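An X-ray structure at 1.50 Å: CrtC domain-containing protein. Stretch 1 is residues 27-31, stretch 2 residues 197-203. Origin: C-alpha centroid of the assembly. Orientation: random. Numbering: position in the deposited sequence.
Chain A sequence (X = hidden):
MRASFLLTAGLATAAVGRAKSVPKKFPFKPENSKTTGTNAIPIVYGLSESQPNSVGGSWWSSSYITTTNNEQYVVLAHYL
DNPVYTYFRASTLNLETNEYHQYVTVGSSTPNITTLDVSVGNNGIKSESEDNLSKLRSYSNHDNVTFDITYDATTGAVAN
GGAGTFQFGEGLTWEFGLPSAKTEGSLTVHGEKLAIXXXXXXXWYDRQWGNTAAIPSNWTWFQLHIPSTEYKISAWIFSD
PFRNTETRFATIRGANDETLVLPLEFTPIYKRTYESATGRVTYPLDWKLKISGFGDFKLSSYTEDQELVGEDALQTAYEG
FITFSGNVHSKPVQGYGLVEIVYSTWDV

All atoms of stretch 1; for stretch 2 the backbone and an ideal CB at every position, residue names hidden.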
# COMPACT_ATOMS: atom_id res chain seq x y z
N PRO A 27 -12.58 -10.86 -7.12
CA PRO A 27 -11.73 -11.89 -7.73
C PRO A 27 -10.26 -11.80 -7.30
O PRO A 27 -9.35 -11.78 -8.13
CB PRO A 27 -11.91 -11.62 -9.22
CG PRO A 27 -12.14 -10.15 -9.31
CD PRO A 27 -12.88 -9.76 -8.05
N PHE A 28 -10.02 -11.79 -5.98
CA PHE A 28 -8.66 -11.83 -5.46
C PHE A 28 -7.96 -13.10 -5.91
O PHE A 28 -8.51 -14.20 -5.77
CB PHE A 28 -8.65 -11.76 -3.93
CG PHE A 28 -9.35 -10.56 -3.35
CD1 PHE A 28 -9.46 -9.36 -4.05
CD2 PHE A 28 -9.86 -10.63 -2.06
CE1 PHE A 28 -10.09 -8.26 -3.47
CE2 PHE A 28 -10.49 -9.54 -1.48
CZ PHE A 28 -10.61 -8.35 -2.18
N LYS A 29 -6.73 -12.96 -6.41
CA LYS A 29 -5.92 -14.12 -6.77
C LYS A 29 -4.48 -13.68 -6.97
O LYS A 29 -4.24 -12.53 -7.36
CB LYS A 29 -6.46 -14.81 -8.03
CG LYS A 29 -6.50 -13.93 -9.26
CD LYS A 29 -7.21 -14.63 -10.43
CE LYS A 29 -8.69 -14.84 -10.13
NZ LYS A 29 -9.47 -15.34 -11.31
N PRO A 30 -3.51 -14.55 -6.73
CA PRO A 30 -2.11 -14.16 -6.90
C PRO A 30 -1.64 -14.28 -8.34
O PRO A 30 -2.22 -15.00 -9.16
CB PRO A 30 -1.36 -15.15 -6.01
CG PRO A 30 -2.21 -16.40 -6.11
CD PRO A 30 -3.64 -15.93 -6.23
N GLU A 31 -0.56 -13.56 -8.63
CA GLU A 31 0.19 -13.85 -9.84
C GLU A 31 1.17 -14.98 -9.56
O GLU A 31 1.41 -15.38 -8.41
CB GLU A 31 0.91 -12.60 -10.35
CG GLU A 31 -0.09 -11.62 -10.93
CD GLU A 31 0.53 -10.29 -11.34
OE1 GLU A 31 1.63 -9.95 -10.84
OE2 GLU A 31 -0.10 -9.60 -12.17
N UNK A 197 -7.01 -18.59 2.02
CA UNK A 197 -7.01 -19.44 0.83
C UNK A 197 -6.02 -18.86 -0.18
O UNK A 197 -6.33 -17.83 -0.80
CB UNK A 197 -8.41 -19.55 0.23
N UNK A 198 -4.86 -19.48 -0.40
CA UNK A 198 -3.88 -18.88 -1.32
C UNK A 198 -4.34 -18.82 -2.77
O UNK A 198 -3.78 -18.04 -3.55
CB UNK A 198 -2.57 -19.67 -1.25
N UNK A 199 -5.35 -19.59 -3.17
CA UNK A 199 -5.82 -19.50 -4.55
C UNK A 199 -6.68 -18.26 -4.79
O UNK A 199 -6.88 -17.88 -5.94
CB UNK A 199 -6.61 -20.76 -4.91
N UNK A 200 -7.18 -17.64 -3.73
CA UNK A 200 -8.16 -16.56 -3.86
C UNK A 200 -7.76 -15.37 -3.01
O UNK A 200 -8.61 -14.65 -2.47
CB UNK A 200 -9.56 -17.04 -3.46
N UNK A 201 -6.45 -15.12 -2.91
CA UNK A 201 -5.90 -14.05 -2.09
C UNK A 201 -4.68 -13.48 -2.80
O UNK A 201 -4.08 -14.13 -3.66
CB UNK A 201 -5.54 -14.55 -0.69
N UNK A 202 -4.30 -12.25 -2.44
CA UNK A 202 -2.99 -11.74 -2.86
C UNK A 202 -2.61 -10.58 -1.97
O UNK A 202 -3.46 -9.98 -1.31
CB UNK A 202 -3.00 -11.31 -4.33
N UNK A 203 -1.32 -10.27 -1.95
CA UNK A 203 -0.81 -9.19 -1.13
C UNK A 203 -0.03 -8.23 -2.01
O UNK A 203 0.79 -8.66 -2.82
CB UNK A 203 0.06 -9.73 0.01

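Two segments far apart in sequence lie side by side here without a single hydrogen bond between them, so the fit rests on packing and on how the backbone of stretch 2 bends past stretch 1.

At position 197 the ideal CB has nothing of stretch 1 within 5.5 Å, so stretch 1 sets no preference. The deposited residue is Asp-197. Its carboxylate turns back on its own chain: OD1 accepts a hydrogen bond from the backbone N of 199 at 3.0 Å, while its carbonyl O accepts one from the backbone N of 200 at 3.1 Å. Together they tie the start of the turn.

Position 198 has phi/psi of -66/-18, which suits a turn and falls where proline is comfortable, although many residues would do. Its CB points away from stretch 1. Proline is found, and Pro-198 meets the other stretch through its backbone, with O 3.4 Å from Pro-30 CD.

Position 199 continues the turn at -77/-17, again with CB directed away; stretch 1 leaves the choice open, and small or polar residues are among those that suit a turn. Ala-199 asks for little room, and its carbonyl O makes the contact, lying 3.7 Å from Lys-29 CB.

Position 200 is where the backbones come close, its CA 4.4 Å from that of Lys-29. The ideal CB is 3.8 Å from Phe-28 O, yet the CA-to-CB bond points away overall, so a long, flexible chain could leave without obstruction, and a polar or charged one would be natural. Lys-200 does so, with chi1 m and the remaining angles t, an extended chain whose Lys-200 NZ ends 7.7 Å from Phe-28 O. The closest approach here is made by the backbone: Lys-200 CA lies 3.1 Å from Phe-28 O in a weak CA-H...O contact.

At position 201, -145/159 is an extended conformation, and the CB again points away, 5.3 Å from Phe-28 CB. Stretch 1 does not limit size here; small, polar or larger residues would all be compatible with it. Serine is deposited: Ser-201 OG donates to Asp-197 O at 2.9 Å, bracing the turn from within. Its carbonyl O sits 3.2 Å from Pro-30 N, but proline has no hydrogen to offer, and the two merely pack.

Position 202 is the one whose CB points toward stretch 1, 3.5 Å from Lys-29 O and 3.9 Å from Pro-30 CA, with the Phe-28 side chain nearby. A flat ring, or a moderate aliphatic chain, could pack beside these atoms. The residue is His-202, with chi1 at 65° (p). This takes its imidazole alongside Phe-28, where CD2 is 4.0 Å from Phe-28 CA. The two rings lie obliquely, centroids 5.9 Å apart and planes at 72°. Both ring nitrogens are hydrogen-bonded elsewhere in the structure.

At position 203, an extended strand residue, stretch 1 is out of reach and gives no guidance; a beta-branched residue suits such a backbone. Thr-203 fits that description.

Stretch 2 197-203: DPAKSHT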
# COMPACT_ATOMS: atom_id res chain seq x y z
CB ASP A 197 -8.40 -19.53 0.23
CG ASP A 197 -8.47 -20.44 -0.99
OD1 ASP A 197 -7.42 -20.87 -1.50
OD2 ASP A 197 -9.60 -20.73 -1.43
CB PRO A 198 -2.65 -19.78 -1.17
CG PRO A 198 -3.19 -21.10 -0.69
CD PRO A 198 -4.44 -20.80 0.11
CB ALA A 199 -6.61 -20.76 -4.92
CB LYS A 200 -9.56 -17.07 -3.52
CG LYS A 200 -10.05 -18.08 -4.55
CD LYS A 200 -11.39 -18.69 -4.18
CE LYS A 200 -11.88 -19.62 -5.29
NZ LYS A 200 -13.15 -20.31 -4.94
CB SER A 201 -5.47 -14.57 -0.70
OG SER A 201 -6.58 -15.06 0.06
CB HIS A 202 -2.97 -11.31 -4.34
CG HIS A 202 -3.85 -10.13 -4.64
ND1 HIS A 202 -3.37 -8.84 -4.79
CD2 HIS A 202 -5.19 -10.05 -4.82
CE1 HIS A 202 -4.37 -8.03 -5.06
NE2 HIS A 202 -5.49 -8.73 -5.08
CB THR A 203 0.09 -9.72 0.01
OG1 THR A 203 -0.70 -10.51 0.90
CG2 THR A 203 0.73 -8.58 0.81
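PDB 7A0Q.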